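Local structure of predicted acyltransferase with acyl-CoA N-acyltransferase domain (4RS2) at residues Asp26-Arg36 and Glu66-Ala74. The protein binds coenzyme A and is probably a GNAT-family N-acyltransferase, whose overexpression suppresses gene silencing by small RNAs, perhaps through Hfq. Sequence-based numbering, arbitrary orientation.
Sequences DAPGIDALLRR and EGQVIGYVA
In this GNAT fold the first helix lies across the central sheet, and its segment 27-36 crosses strand 69-74 at -72°, the axes 7.9 Å apart. I30 packs on the Y72 ring: its CG2 stands 3.6 Å from the ring centroid and 5° off the normal, a CH-pi contact centred on one face. With that methyl anti to the backbone N, CG1 lies beside the N (chi1 -67°) and carries CD1 to 3.6 Å from Y72 CE1. L33 sends CD2 to 3.7 Å from G71 N, at the classic beta bulge formed by I70 and G71 opposite A62. V69 fits against the helix backbone, its CB 4.0 Å from G29 C, while its CG1 meets I30 and L33.

Polar links across the contact pass through water. One molecule donates to G29 O and V69 O and accepts from R36 NH2 at 3.0 Å, in the guanidinium plane; R36 also forms a salt bridge with D96. A second donates to D26 OD1 and G67 O. D26 OD2 pairs with R20 in a salt bridge, and Y72 OH hydrogen-bonds E22. Apolar packing thus sets the helix on the sheet, while a three-bonded water ties both backbones to R36.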
# COMPACT_ATOMS: atom_id res chain seq x y z
N ASP A 26 6.51 -14.45 7.75
CA ASP A 26 5.27 -14.11 7.07
C ASP A 26 5.37 -14.24 5.56
O ASP A 26 4.34 -14.31 4.88
CB ASP A 26 4.88 -12.65 7.35
CG ASP A 26 4.52 -12.38 8.79
OD1 ASP A 26 3.94 -13.27 9.47
OD2 ASP A 26 4.77 -11.22 9.26
N ALA A 27 6.58 -14.26 5.00
CA ALA A 27 6.70 -14.16 3.55
C ALA A 27 5.90 -15.18 2.74
O ALA A 27 5.19 -14.80 1.81
CB ALA A 27 8.18 -14.18 3.15
N PRO A 28 5.96 -16.47 3.11
CA PRO A 28 5.20 -17.45 2.34
C PRO A 28 3.70 -17.21 2.43
O PRO A 28 2.99 -17.40 1.44
CB PRO A 28 5.57 -18.81 2.98
CG PRO A 28 6.80 -18.57 3.74
CD PRO A 28 6.87 -17.11 4.08
N GLY A 29 3.22 -16.80 3.59
CA GLY A 29 1.81 -16.51 3.78
C GLY A 29 1.37 -15.31 2.98
O GLY A 29 0.28 -15.30 2.41
N ILE A 30 2.20 -14.28 2.97
CA ILE A 30 1.94 -13.09 2.16
C ILE A 30 1.88 -13.50 0.70
O ILE A 30 0.98 -13.08 -0.05
CB ILE A 30 3.02 -12.01 2.41
CG1 ILE A 30 2.93 -11.46 3.85
CG2 ILE A 30 2.88 -10.87 1.45
CD1 ILE A 30 4.17 -10.76 4.30
N ASP A 31 2.85 -14.33 0.28
CA ASP A 31 2.90 -14.73 -1.12
C ASP A 31 1.65 -15.46 -1.52
O ASP A 31 1.10 -15.20 -2.62
CB ASP A 31 4.13 -15.59 -1.40
CG ASP A 31 4.40 -15.77 -2.90
OD1 ASP A 31 5.06 -14.90 -3.49
OD2 ASP A 31 4.00 -16.80 -3.47
N ALA A 32 1.15 -16.33 -0.64
CA ALA A 32 -0.01 -17.14 -0.95
C ALA A 32 -1.23 -16.25 -1.01
O ALA A 32 -2.07 -16.42 -1.89
CB ALA A 32 -0.19 -18.26 0.06
N LEU A 33 -1.34 -15.31 -0.07
CA LEU A 33 -2.44 -14.35 -0.11
C LEU A 33 -2.46 -13.54 -1.41
O LEU A 33 -3.53 -13.33 -2.03
CB LEU A 33 -2.35 -13.40 1.07
CG LEU A 33 -3.37 -12.27 1.08
CD1 LEU A 33 -4.80 -12.76 1.30
CD2 LEU A 33 -2.95 -11.31 2.17
N LEU A 34 -1.29 -13.07 -1.84
CA LEU A 34 -1.22 -12.24 -3.04
C LEU A 34 -1.53 -13.04 -4.29
O LEU A 34 -2.21 -12.55 -5.19
CB LEU A 34 0.16 -11.54 -3.15
CG LEU A 34 0.41 -10.54 -1.99
CD1 LEU A 34 1.80 -9.98 -2.07
CD2 LEU A 34 -0.62 -9.44 -1.97
N ARG A 35 -1.09 -14.29 -4.34
CA ARG A 35 -1.39 -15.11 -5.51
C ARG A 35 -2.84 -15.47 -5.66
O ARG A 35 -3.36 -15.59 -6.79
CB ARG A 35 -0.56 -16.38 -5.48
CG ARG A 35 0.91 -16.14 -5.73
CD ARG A 35 1.75 -17.40 -5.78
NE ARG A 35 3.13 -17.06 -6.09
CZ ARG A 35 3.65 -17.03 -7.32
NH1 ARG A 35 2.94 -17.40 -8.38
NH2 ARG A 35 4.91 -16.64 -7.49
N ARG A 36 -3.51 -15.63 -4.53
CA ARG A 36 -4.91 -16.00 -4.55
C ARG A 36 -5.86 -14.82 -4.67
O ARG A 36 -6.97 -14.99 -5.14
CB ARG A 36 -5.28 -16.90 -3.35
CG ARG A 36 -5.27 -16.30 -1.97
CD ARG A 36 -5.79 -17.31 -0.95
NE ARG A 36 -5.74 -16.80 0.42
CZ ARG A 36 -4.70 -16.91 1.25
NH1 ARG A 36 -3.59 -17.54 0.88
NH2 ARG A 36 -4.77 -16.40 2.46
N GLU A 66 -4.91 -17.93 14.40
CA GLU A 66 -3.81 -18.91 14.28
C GLU A 66 -2.50 -18.33 13.71
O GLU A 66 -1.52 -19.07 13.53
CB GLU A 66 -4.25 -20.13 13.44
CG GLU A 66 -5.28 -21.03 14.11
CD GLU A 66 -5.47 -22.37 13.39
OE1 GLU A 66 -4.70 -22.67 12.44
OE2 GLU A 66 -6.38 -23.12 13.77
N GLY A 67 -2.47 -17.03 13.42
CA GLY A 67 -1.26 -16.39 12.88
C GLY A 67 -1.15 -16.44 11.36
O GLY A 67 -0.12 -16.04 10.80
N GLN A 68 -2.20 -16.93 10.70
CA GLN A 68 -2.23 -16.99 9.24
C GLN A 68 -2.44 -15.58 8.70
O GLN A 68 -3.27 -14.83 9.22
CB GLN A 68 -3.38 -17.85 8.73
CG GLN A 68 -3.43 -17.96 7.20
CD GLN A 68 -4.69 -18.63 6.67
OE1 GLN A 68 -5.73 -18.66 7.35
NE2 GLN A 68 -4.62 -19.14 5.44
N VAL A 69 -1.69 -15.25 7.64
CA VAL A 69 -1.83 -13.94 6.99
C VAL A 69 -3.11 -13.88 6.20
O VAL A 69 -3.29 -14.64 5.26
CB VAL A 69 -0.63 -13.65 6.07
CG1 VAL A 69 -0.78 -12.33 5.38
CG2 VAL A 69 0.67 -13.73 6.87
N ILE A 70 -3.99 -12.93 6.55
CA ILE A 70 -5.28 -12.75 5.93
C ILE A 70 -5.42 -11.35 5.32
O ILE A 70 -6.43 -11.02 4.70
CB ILE A 70 -6.43 -12.95 6.97
CG1 ILE A 70 -6.38 -11.90 8.12
CG2 ILE A 70 -6.33 -14.33 7.60
CD1 ILE A 70 -7.60 -11.80 9.01
N GLY A 71 -4.39 -10.53 5.49
CA GLY A 71 -4.39 -9.21 4.88
C GLY A 71 -3.00 -8.65 4.79
O GLY A 71 -2.13 -9.01 5.59
N TYR A 72 -2.80 -7.73 3.87
CA TYR A 72 -1.49 -7.18 3.66
C TYR A 72 -1.51 -5.85 3.00
O TYR A 72 -2.35 -5.61 2.11
CB TYR A 72 -0.68 -8.12 2.77
CG TYR A 72 0.80 -7.75 2.61
CD1 TYR A 72 1.67 -7.78 3.67
CD2 TYR A 72 1.31 -7.40 1.39
CE1 TYR A 72 3.01 -7.47 3.51
CE2 TYR A 72 2.65 -7.13 1.22
CZ TYR A 72 3.50 -7.14 2.27
OH TYR A 72 4.85 -6.83 2.07
N VAL A 73 -0.58 -4.99 3.40
CA VAL A 73 -0.34 -3.72 2.67
C VAL A 73 1.15 -3.44 2.72
O VAL A 73 1.81 -3.76 3.72
CB VAL A 73 -1.14 -2.52 3.18
CG1 VAL A 73 -0.74 -2.16 4.62
CG2 VAL A 73 -0.99 -1.33 2.21
N ALA A 74 1.69 -2.95 1.59
CA ALA A 74 3.10 -2.64 1.50
C ALA A 74 3.34 -1.24 0.92
O ALA A 74 2.49 -0.64 0.24
CB ALA A 74 3.83 -3.67 0.66
O HOH W 1 2.78 -15.74 9.67
O HOH W 2 -2.01 -16.48 3.51